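Local atomic coordinates of clan CA, family C40, NlpC/P60 superfamily cysteine peptidase (Trichomonas vaginalis, PDB entry 6BIO), a protein that probably cleaves bacterial peptidoglycan as a cysteine peptidase of the NlpC/P60 (C40) family. Residues A[9-14]-A[99-104]; A[91-96]-A[135-140]; A[105-110]-A[131-136]; A[115-120]-A[142-147]. One frame throughout, in Å; residues are numbered along the deposited sequence.

Interactions 1, 2 and 3 lie on one side of the chain's centre, around the bacterial SH3 sequence (91-143), and 4 lies with 2 and 3. Interactions 2 and 3 are the closest pair, with centres about 8 Å apart: they share Gly135 and Tyr136 on strand 133-138, and their other segments hold the paired strands 93-96 and 105-109. Interaction 1 ties an N-terminal loop onto this unit about 13 Å from interaction 2, meeting it where Pro99 packs on Tyr136. Interaction 4, about 11 Å from interaction 2 between centres, touches it through Leu142 and Ile137. Segment 142-147 leads to helix 154-163 and on toward the NlpC/P60 sequence (167-275), which probably carries the cysteine peptidase activity.

Interaction 1 (A[9-14]-A[99-104]); sequences LSASSS and PSRTGT
Ala11 CB sits over the centre of one face of the Arg101 guanidinium, 4.0 Å above its plane, while Leu9 O comes to the edge of the same group. There Arg101 NE donates to Leu9 O at 2.8 Å, a bond clearly bent at the hydrogen (131°). The CG of Arg101 lies between its backbone N and carbonyl carbon (chi1 63°), and from CG to NE the chain is extended, with CG and CD also passing close to the Leu9 carbonyl. The next two carbonyls of 9-14 are taken up in order. Arg101 N donates to Ser10 O at 2.9 Å and nearly straight (165°), and the hydroxyl of Thr102 gives a short bond to Ala11 O, with OG1 and O 2.5 Å apart. Thr102 CG2 rests on Ala11 CB at 3.6 Å.

Ser13 OG lies against the Pro99 ring, 3.6 Å from Pro99 CG; it is hydrogen-bonded to Tyr15 N and, through one water, to Pro99 O. An ST turn shapes each loop: Ser10 OG accepts from Ser12 N, and Ser100 OG, also bonded to Glu98, accepts from Thr102 N. Across the contact, segment 9-14 offers three successive backbone carbonyls, and all three donors come from Arg101 and Thr102. The N-terminal loop is thus held to the loop before strand 105-109 mainly through its main chain, and the guanidinium charge would be expected to polarise the Leu9 carbonyl.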
# COMPACT_ATOMS: atom_id res chain seq x y z
N LEU A 9 20.25 -10.14 2.53
CA LEU A 9 20.00 -9.07 3.48
C LEU A 9 21.22 -8.17 3.65
O LEU A 9 22.36 -8.65 3.76
CB LEU A 9 19.67 -9.69 4.85
CG LEU A 9 18.49 -10.64 4.91
CD1 LEU A 9 18.35 -11.23 6.30
CD2 LEU A 9 17.20 -9.89 4.50
N SER A 10 20.97 -6.87 3.72
CA SER A 10 22.04 -5.94 4.04
C SER A 10 22.59 -6.23 5.42
O SER A 10 21.88 -6.65 6.33
CB SER A 10 21.53 -4.52 4.01
OG SER A 10 22.58 -3.60 4.17
N ALA A 11 23.88 -5.97 5.57
CA ALA A 11 24.54 -6.03 6.87
C ALA A 11 24.27 -4.79 7.72
O ALA A 11 24.70 -4.75 8.87
CB ALA A 11 26.04 -6.19 6.67
N SER A 12 23.60 -3.78 7.17
CA SER A 12 23.32 -2.58 7.92
C SER A 12 21.84 -2.24 7.76
O SER A 12 21.20 -2.66 6.80
CB SER A 12 24.25 -1.46 7.43
OG SER A 12 24.22 -0.36 8.29
N SER A 13 21.30 -1.51 8.73
CA SER A 13 19.93 -1.03 8.61
C SER A 13 19.79 0.37 9.19
O SER A 13 20.36 0.67 10.23
CB SER A 13 18.95 -1.95 9.33
OG SER A 13 17.64 -1.40 9.24
N SER A 14 19.07 1.21 8.46
CA SER A 14 18.63 2.51 8.95
C SER A 14 17.15 2.52 9.30
O SER A 14 16.58 3.60 9.51
CB SER A 14 18.94 3.63 7.94
OG SER A 14 18.08 3.52 6.81
N PRO A 99 16.49 -5.05 11.44
CA PRO A 99 16.20 -5.92 10.29
C PRO A 99 17.37 -5.92 9.32
O PRO A 99 17.35 -5.25 8.28
CB PRO A 99 14.95 -5.30 9.69
CG PRO A 99 15.05 -3.85 9.99
CD PRO A 99 15.73 -3.78 11.37
N SER A 100 18.42 -6.66 9.69
CA SER A 100 19.63 -6.78 8.89
C SER A 100 20.21 -8.15 9.21
O SER A 100 19.66 -8.90 10.02
CB SER A 100 20.68 -5.73 9.24
OG SER A 100 21.29 -6.09 10.47
N ARG A 101 21.33 -8.48 8.56
CA ARG A 101 22.04 -9.70 8.89
C ARG A 101 23.17 -9.50 9.92
O ARG A 101 23.98 -10.40 10.09
CB ARG A 101 22.52 -10.43 7.63
CG ARG A 101 23.53 -9.70 6.78
CD ARG A 101 24.04 -10.58 5.66
NE ARG A 101 24.78 -9.86 4.63
CZ ARG A 101 26.09 -9.64 4.64
NH1 ARG A 101 26.83 -10.10 5.66
NH2 ARG A 101 26.68 -8.98 3.64
N THR A 102 23.18 -8.40 10.66
CA THR A 102 24.18 -8.21 11.70
C THR A 102 23.58 -7.68 13.00
O THR A 102 24.31 -7.11 13.83
CB THR A 102 25.36 -7.29 11.24
OG1 THR A 102 24.89 -5.95 11.10
CG2 THR A 102 25.94 -7.74 9.95
N GLY A 103 22.27 -7.85 13.22
CA GLY A 103 21.67 -7.46 14.48
C GLY A 103 22.10 -8.37 15.61
O GLY A 103 22.38 -9.55 15.41
N THR A 104 22.08 -7.83 16.82
CA THR A 104 22.27 -8.68 18.00
C THR A 104 20.97 -9.43 18.27
O THR A 104 19.87 -9.07 17.79
CB THR A 104 22.73 -7.85 19.20
OG1 THR A 104 21.82 -6.78 19.45
CG2 THR A 104 24.17 -7.29 18.97
O HOH W 1 16.85 -2.76 7.05

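Interaction 2 (A[91-96]-A[135-140]); sequences TEANIY and GYILED
Tyr96 and Tyr136 form an antiparallel hydrogen-bonded pair, each backbone N donating to the other's O at 2.8 Å, in a single bridge between strands whose N-to-C directions are 146° apart, well short of exactly antiparallel. The Tyr136 ring has Tyr96 O at its edge, in its plane. On the Tyr96 ring, Asn94 CB covers one face toward the rim, and Asn94 ND2 donates to Tyr96 OH at 3.2 Å, almost straight and in the plane of the amide. Ile95 CG2, anti to its backbone N, presses onto the main chain of Gly135; its 3.2 Å from Gly135 CA is tighter than usual van der Waals contact, an approach made where Gly135 carries no side chain.

The bridge joins the small sheet of strands 93-96 and 105-109 to strand 133-138, bringing together the strands of a bacterial SH3 barrel. Ile95 is buried and packs also on Ile128 and Val109.

Past the bridge the backbones part, and a water spans the gap: it donates to Asn94 O at 2.7 Å and accepts from Leu138 N. Ile137 CG1 lies anti to its own backbone N (chi1 -166°), and the CD1 beyond it touches Ala93 CB at 3.7 Å.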
# COMPACT_ATOMS: atom_id res chain seq x y z
N THR A 91 8.27 -21.55 12.83
CA THR A 91 9.61 -22.12 12.83
C THR A 91 10.42 -21.36 13.87
O THR A 91 10.17 -20.19 14.10
CB THR A 91 10.29 -21.93 11.45
OG1 THR A 91 9.41 -22.37 10.41
CG2 THR A 91 11.57 -22.75 11.34
N GLU A 92 11.38 -22.03 14.49
CA GLU A 92 12.25 -21.34 15.44
C GLU A 92 12.99 -20.21 14.72
O GLU A 92 13.32 -20.30 13.53
CB GLU A 92 13.24 -22.31 16.09
CG GLU A 92 14.25 -22.91 15.12
CD GLU A 92 15.33 -23.76 15.82
OE1 GLU A 92 15.47 -23.71 17.08
OE2 GLU A 92 16.05 -24.49 15.09
N ALA A 93 13.24 -19.12 15.46
CA ALA A 93 13.89 -17.94 14.89
C ALA A 93 14.43 -17.10 16.05
O ALA A 93 14.09 -17.32 17.22
CB ALA A 93 12.90 -17.10 14.11
N ASN A 94 15.31 -16.16 15.72
CA ASN A 94 15.73 -15.13 16.66
C ASN A 94 14.97 -13.84 16.41
O ASN A 94 14.71 -13.45 15.27
CB ASN A 94 17.22 -14.83 16.49
CG ASN A 94 18.09 -15.94 17.02
OD1 ASN A 94 17.80 -16.57 18.03
ND2 ASN A 94 19.19 -16.19 16.31
N ILE A 95 14.65 -13.14 17.49
CA ILE A 95 14.32 -11.73 17.43
C ILE A 95 15.64 -10.96 17.43
O ILE A 95 16.44 -11.12 18.36
CB ILE A 95 13.42 -11.30 18.61
CG1 ILE A 95 12.06 -11.97 18.52
CG2 ILE A 95 13.27 -9.76 18.61
CD1 ILE A 95 11.21 -11.79 19.74
N TYR A 96 15.87 -10.14 16.41
CA TYR A 96 17.10 -9.36 16.26
C TYR A 96 16.86 -7.89 16.59
O TYR A 96 15.74 -7.39 16.52
CB TYR A 96 17.63 -9.49 14.82
CG TYR A 96 18.15 -10.85 14.50
CD1 TYR A 96 19.34 -11.28 15.05
CD2 TYR A 96 17.44 -11.70 13.70
CE1 TYR A 96 19.83 -12.51 14.76
CE2 TYR A 96 17.92 -12.93 13.36
CZ TYR A 96 19.12 -13.35 13.93
OH TYR A 96 19.66 -14.59 13.63
N GLY A 135 11.62 -6.78 18.89
CA GLY A 135 12.61 -6.69 17.84
C GLY A 135 12.11 -7.36 16.57
O GLY A 135 10.90 -7.56 16.39
N TYR A 136 13.07 -7.68 15.69
CA TYR A 136 12.75 -8.04 14.31
C TYR A 136 12.93 -9.53 14.06
O TYR A 136 13.97 -10.10 14.37
CB TYR A 136 13.64 -7.23 13.35
CG TYR A 136 13.32 -5.75 13.42
CD1 TYR A 136 13.89 -4.92 14.37
CD2 TYR A 136 12.37 -5.19 12.57
CE1 TYR A 136 13.58 -3.59 14.46
CE2 TYR A 136 12.05 -3.86 12.63
CZ TYR A 136 12.65 -3.05 13.56
OH TYR A 136 12.30 -1.74 13.61
N ILE A 137 11.90 -10.15 13.45
CA ILE A 137 11.90 -11.57 13.13
C ILE A 137 11.67 -11.76 11.64
O ILE A 137 10.88 -11.04 11.03
CB ILE A 137 10.84 -12.30 14.00
CG1 ILE A 137 11.06 -13.80 13.93
CG2 ILE A 137 9.42 -11.90 13.66
CD1 ILE A 137 10.30 -14.57 14.98
N LEU A 138 12.40 -12.69 11.05
CA LEU A 138 12.28 -12.94 9.63
C LEU A 138 10.82 -13.21 9.28
O LEU A 138 10.09 -13.94 9.99
CB LEU A 138 13.15 -14.11 9.20
CG LEU A 138 14.68 -13.88 9.18
CD1 LEU A 138 15.42 -15.20 9.03
CD2 LEU A 138 15.07 -12.94 8.03
N GLU A 139 10.38 -12.62 8.17
CA GLU A 139 8.95 -12.60 7.96
C GLU A 139 8.38 -14.00 7.71
O GLU A 139 7.26 -14.30 8.14
CB GLU A 139 8.54 -11.52 6.94
CG GLU A 139 8.91 -11.81 5.61
CD GLU A 139 8.78 -10.58 4.66
OE1 GLU A 139 8.37 -9.43 5.01
OE2 GLU A 139 9.15 -10.78 3.54
N ASP A 140 9.14 -14.91 7.12
CA ASP A 140 8.58 -16.23 6.90
C ASP A 140 8.52 -17.10 8.15
O ASP A 140 7.95 -18.20 8.10
CB ASP A 140 9.34 -16.91 5.77
CG ASP A 140 9.04 -16.27 4.42
OD1 ASP A 140 7.86 -15.84 4.21
OD2 ASP A 140 9.96 -16.12 3.59
O HOH W 2 8.58 -20.81 7.50
O HOH W 3 14.61 -13.79 12.55

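Interaction 3 (A[105-110]-A[131-136]); sequences IVRYVP and RGYIGY
Arg131 opens the segment by bringing NE to 3.6 Å from Arg107 NH2, two like charges brought close, the side chains crossing at a slant with guanidinium planes 60° apart. Two residues on, Tyr133 carries most of the contact. Arg107 CD lies over the centre of its ring, 3.8 Å from the centroid and 7° off the normal, a CH-pi contact. CB and CG of Arg107 rest on Tyr133 CB and CG, and Arg107 NE stands over the same ring face, 3.4 Å from Tyr133 CE2. The guanidinium does not lie flat on the ring: it meets it edge-on, its plane steeply inclined. A bend at chi2 (64°) sets CD to the side of an otherwise extended chain, and Arg107 NH1 donates to Tyr108 O at 2.7 Å, which helps fix the rotation of the group.

Ile134 takes part through its carbonyl, with Val106 CG1 at 3.6 Å from Ile134 O, while Val106 CG1 also approaches Tyr133 CB. Val106 and Arg107 both face Ile95 as a classic beta bulge, where strand 105-109 turns a corner of the SH3 fold.

Dispersion and CH-pi attraction therefore carry this surface contact, and the repulsion between the two arginines is probably weakened by solvent.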
# COMPACT_ATOMS: atom_id res chain seq x y z
N ILE A 105 21.08 -10.48 19.08
CA ILE A 105 19.96 -11.32 19.43
C ILE A 105 19.27 -10.73 20.65
O ILE A 105 19.85 -10.63 21.74
CB ILE A 105 20.38 -12.77 19.68
CG1 ILE A 105 20.93 -13.40 18.40
CG2 ILE A 105 19.18 -13.59 20.14
CD1 ILE A 105 21.58 -14.72 18.64
N VAL A 106 17.99 -10.40 20.50
CA VAL A 106 17.19 -9.94 21.63
C VAL A 106 16.67 -11.14 22.39
O VAL A 106 16.76 -11.22 23.62
CB VAL A 106 16.04 -9.04 21.14
CG1 VAL A 106 15.15 -8.63 22.31
CG2 VAL A 106 16.59 -7.84 20.42
N ARG A 107 16.13 -12.11 21.65
CA ARG A 107 15.52 -13.29 22.26
C ARG A 107 15.31 -14.38 21.22
O ARG A 107 14.82 -14.11 20.12
CB ARG A 107 14.17 -12.86 22.85
CG ARG A 107 13.31 -13.91 23.51
CD ARG A 107 14.00 -14.48 24.72
NE ARG A 107 13.10 -15.08 25.73
CZ ARG A 107 12.66 -16.35 25.72
NH1 ARG A 107 12.94 -17.17 24.69
NH2 ARG A 107 11.88 -16.76 26.72
N TYR A 108 15.65 -15.61 21.59
CA TYR A 108 15.29 -16.79 20.82
C TYR A 108 13.79 -17.04 20.96
O TYR A 108 13.22 -16.90 22.04
CB TYR A 108 16.06 -17.99 21.37
CG TYR A 108 15.61 -19.28 20.79
CD1 TYR A 108 15.95 -19.64 19.47
CD2 TYR A 108 14.81 -20.15 21.54
CE1 TYR A 108 15.51 -20.84 18.94
CE2 TYR A 108 14.39 -21.36 21.02
CZ TYR A 108 14.74 -21.70 19.74
OH TYR A 108 14.26 -22.89 19.27
N VAL A 109 13.15 -17.39 19.85
CA VAL A 109 11.73 -17.67 19.84
C VAL A 109 11.49 -19.08 19.32
O VAL A 109 11.77 -19.36 18.14
CB VAL A 109 10.97 -16.67 18.95
CG1 VAL A 109 9.51 -16.94 19.05
CG2 VAL A 109 11.26 -15.26 19.36
N PRO A 110 11.01 -20.00 20.16
CA PRO A 110 10.72 -21.34 19.67
C PRO A 110 9.56 -21.33 18.70
O PRO A 110 8.73 -20.41 18.66
CB PRO A 110 10.38 -22.15 20.93
CG PRO A 110 10.15 -21.20 21.98
CD PRO A 110 10.74 -19.87 21.61
N ARG A 131 6.67 -12.10 24.69
CA ARG A 131 6.94 -12.16 26.14
C ARG A 131 7.62 -10.88 26.64
O ARG A 131 8.41 -10.93 27.58
CB ARG A 131 7.81 -13.37 26.54
CG ARG A 131 7.24 -14.76 26.37
CD ARG A 131 8.30 -15.85 26.78
NE ARG A 131 8.72 -15.76 28.19
CZ ARG A 131 7.92 -16.04 29.21
NH1 ARG A 131 6.65 -16.40 28.97
NH2 ARG A 131 8.36 -15.95 30.46
N GLY A 132 7.34 -9.72 26.03
CA GLY A 132 7.98 -8.49 26.43
C GLY A 132 9.25 -8.16 25.69
O GLY A 132 9.75 -7.04 25.81
N TYR A 133 9.82 -9.11 24.94
CA TYR A 133 11.04 -8.92 24.16
C TYR A 133 10.64 -8.39 22.79
O TYR A 133 9.77 -8.96 22.12
CB TYR A 133 11.80 -10.24 23.98
CG TYR A 133 12.32 -10.81 25.29
CD1 TYR A 133 13.57 -10.44 25.78
CD2 TYR A 133 11.57 -11.67 26.04
CE1 TYR A 133 14.04 -10.92 26.98
CE2 TYR A 133 12.06 -12.19 27.25
CZ TYR A 133 13.26 -11.79 27.70
OH TYR A 133 13.68 -12.32 28.90
N ILE A 134 11.29 -7.31 22.36
CA ILE A 134 10.87 -6.55 21.18
C ILE A 134 11.98 -6.53 20.14
O ILE A 134 13.14 -6.26 20.46
CB ILE A 134 10.49 -5.12 21.61
CG1 ILE A 134 9.25 -5.16 22.54
CG2 ILE A 134 10.20 -4.24 20.40
CD1 ILE A 134 9.16 -3.95 23.40
N GLY A 135 11.62 -6.78 18.89
CA GLY A 135 12.61 -6.69 17.84
C GLY A 135 12.11 -7.36 16.57
O GLY A 135 10.90 -7.56 16.39
N TYR A 136 13.07 -7.68 15.69
CA TYR A 136 12.75 -8.04 14.31
C TYR A 136 12.93 -9.53 14.06
O TYR A 136 13.97 -10.10 14.37
CB TYR A 136 13.64 -7.23 13.35
CG TYR A 136 13.32 -5.75 13.42
CD1 TYR A 136 13.89 -4.92 14.37
CD2 TYR A 136 12.37 -5.19 12.57
CE1 TYR A 136 13.58 -3.59 14.46
CE2 TYR A 136 12.05 -3.86 12.63
CZ TYR A 136 12.65 -3.05 13.56
OH TYR A 136 12.30 -1.74 13.61

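Interaction 4 (A[115-120]-A[142-147]); sequences VTILDF and LQYKWK
Phe120 meets Trp146 at one end of the contact, and Ile117 and Val115 meet Leu142 at the other. The aromatic pair is close: Phe120 CD2 stands over one face of the indole, offset toward the rim, 3.6 Å from Trp146 CD2, and Phe120 CE2 reaches Trp146 CE3 at 3.7 Å. The rings meet obliquely, their planes 53° apart. The opposite face of the indole is covered by the aliphatic Lys147 CG, 3.9 Å above its centre. At the buried aliphatic end, Leu142 divides its two methyls: its side chain and that of Ile117 pass in opposite directions, with Leu142 CD1 3.9 Å from Ile117 CG1, and Leu142 CD2 touches Val115 CG2 at the same separation of 3.9 Å.

The solvent side lies at Tyr144, which is partly exposed and has 29 Å² covered by the strand, half as much as Trp146. The CD1 methyl of Ile117 touches it at CB, CG and CD1, 3.7 Å from Tyr144 CD1, the two side chains crossing at about a right angle. The backbones stay well apart, and the contact rests on side chains.

In the fold, segment 142-147 follows strand 133-138 and runs alongside strand 114-122 of the SH3 unit, about 37° from its direction. Tyr126 of strand 125-130 packs against Ile117, Leu142 and Tyr144, while His55 stacks on Phe120 and Ile20 of strand 19-23 touches both Ile117 and Phe120. Thr87 of strand 80-88 bonds Tyr144 N, and Lys147 forms a salt bridge with Asp154 at the start of helix 154-163.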
# COMPACT_ATOMS: atom_id res chain seq x y z
N VAL A 115 3.01 -14.47 19.44
CA VAL A 115 3.70 -13.19 19.35
C VAL A 115 2.72 -12.12 18.87
O VAL A 115 1.62 -12.41 18.38
CB VAL A 115 4.92 -13.26 18.39
CG1 VAL A 115 5.87 -14.44 18.76
CG2 VAL A 115 4.48 -13.37 16.91
N THR A 116 3.12 -10.87 19.02
CA THR A 116 2.30 -9.76 18.54
C THR A 116 3.09 -8.94 17.53
O THR A 116 4.18 -8.45 17.85
CB THR A 116 1.87 -8.88 19.71
OG1 THR A 116 1.16 -9.66 20.68
CG2 THR A 116 1.00 -7.72 19.23
N ILE A 117 2.54 -8.77 16.33
CA ILE A 117 3.15 -7.92 15.31
C ILE A 117 2.90 -6.46 15.66
O ILE A 117 1.75 -6.02 15.82
CB ILE A 117 2.61 -8.27 13.91
CG1 ILE A 117 3.08 -9.66 13.48
CG2 ILE A 117 2.95 -7.15 12.89
CD1 ILE A 117 2.37 -10.23 12.28
N LEU A 118 3.99 -5.68 15.64
CA LEU A 118 4.00 -4.24 15.87
C LEU A 118 4.29 -3.44 14.63
O LEU A 118 3.92 -2.25 14.57
CB LEU A 118 5.06 -3.88 16.93
CG LEU A 118 4.91 -4.62 18.27
CD1 LEU A 118 6.02 -4.18 19.22
CD2 LEU A 118 3.60 -4.41 18.92
N ASP A 119 4.99 -4.02 13.65
CA ASP A 119 5.29 -3.35 12.38
C ASP A 119 5.51 -4.45 11.36
O ASP A 119 5.81 -5.60 11.71
CB ASP A 119 6.51 -2.42 12.49
CG ASP A 119 6.67 -1.53 11.30
OD1 ASP A 119 5.71 -1.29 10.52
OD2 ASP A 119 7.79 -0.97 11.14
N PHE A 120 5.31 -4.10 10.09
CA PHE A 120 5.34 -5.06 9.00
C PHE A 120 6.18 -4.52 7.85
O PHE A 120 6.42 -3.34 7.74
CB PHE A 120 3.93 -5.40 8.50
CG PHE A 120 3.27 -4.23 7.82
CD1 PHE A 120 2.75 -3.17 8.55
CD2 PHE A 120 3.20 -4.14 6.44
CE1 PHE A 120 2.22 -2.08 7.96
CE2 PHE A 120 2.65 -3.01 5.81
CZ PHE A 120 2.16 -1.99 6.58
N LEU A 142 6.72 -16.30 10.66
CA LEU A 142 5.40 -16.07 11.23
C LEU A 142 4.31 -16.59 10.33
O LEU A 142 4.44 -16.56 9.10
CB LEU A 142 5.15 -14.57 11.48
CG LEU A 142 6.12 -13.91 12.45
CD1 LEU A 142 5.61 -12.52 12.82
CD2 LEU A 142 6.35 -14.75 13.74
N GLN A 143 3.19 -16.98 10.95
CA GLN A 143 2.03 -17.49 10.20
C GLN A 143 1.36 -16.37 9.41
O GLN A 143 1.03 -16.56 8.22
CB GLN A 143 1.04 -18.15 11.17
CG GLN A 143 -0.29 -18.57 10.57
CD GLN A 143 -0.15 -19.62 9.51
OE1 GLN A 143 0.69 -20.53 9.61
NE2 GLN A 143 -0.96 -19.50 8.47
N TYR A 144 1.17 -15.20 10.04
CA TYR A 144 0.47 -14.07 9.43
C TYR A 144 1.25 -13.56 8.24
O TYR A 144 2.47 -13.40 8.30
CB TYR A 144 0.32 -12.96 10.47
CG TYR A 144 -0.45 -11.72 9.99
CD1 TYR A 144 0.21 -10.67 9.34
CD2 TYR A 144 -1.82 -11.61 10.19
CE1 TYR A 144 -0.49 -9.54 8.91
CE2 TYR A 144 -2.52 -10.54 9.74
CZ TYR A 144 -1.86 -9.49 9.10
OH TYR A 144 -2.49 -8.37 8.65
N LYS A 145 0.53 -13.20 7.18
CA LYS A 145 1.10 -12.60 5.98
C LYS A 145 0.39 -11.27 5.71
O LYS A 145 -0.85 -11.23 5.64
CB LYS A 145 0.92 -13.53 4.78
CG LYS A 145 1.53 -14.88 4.93
CD LYS A 145 3.00 -14.83 4.68
CE LYS A 145 3.60 -16.22 4.84
NZ LYS A 145 3.73 -16.55 6.27
N TRP A 146 1.15 -10.19 5.60
CA TRP A 146 0.54 -8.88 5.40
C TRP A 146 0.09 -8.67 3.97
O TRP A 146 -0.77 -7.83 3.71
CB TRP A 146 1.49 -7.78 5.88
CG TRP A 146 2.70 -7.58 5.04
CD1 TRP A 146 3.92 -8.22 5.11
CD2 TRP A 146 2.78 -6.68 3.94
NE1 TRP A 146 4.74 -7.75 4.11
CE2 TRP A 146 4.07 -6.80 3.40
CE3 TRP A 146 1.90 -5.73 3.39
CZ2 TRP A 146 4.48 -6.01 2.32
CZ3 TRP A 146 2.33 -4.97 2.34
CH2 TRP A 146 3.58 -5.11 1.82
N LYS A 147 0.64 -9.43 3.03
CA LYS A 147 0.18 -9.44 1.65
C LYS A 147 0.18 -10.88 1.15
O LYS A 147 0.74 -11.78 1.79
CB LYS A 147 1.02 -8.52 0.74
CG LYS A 147 2.46 -8.97 0.54
CD LYS A 147 3.17 -8.07 -0.45
CE LYS A 147 4.63 -8.43 -0.60
NZ LYS A 147 5.35 -7.43 -1.41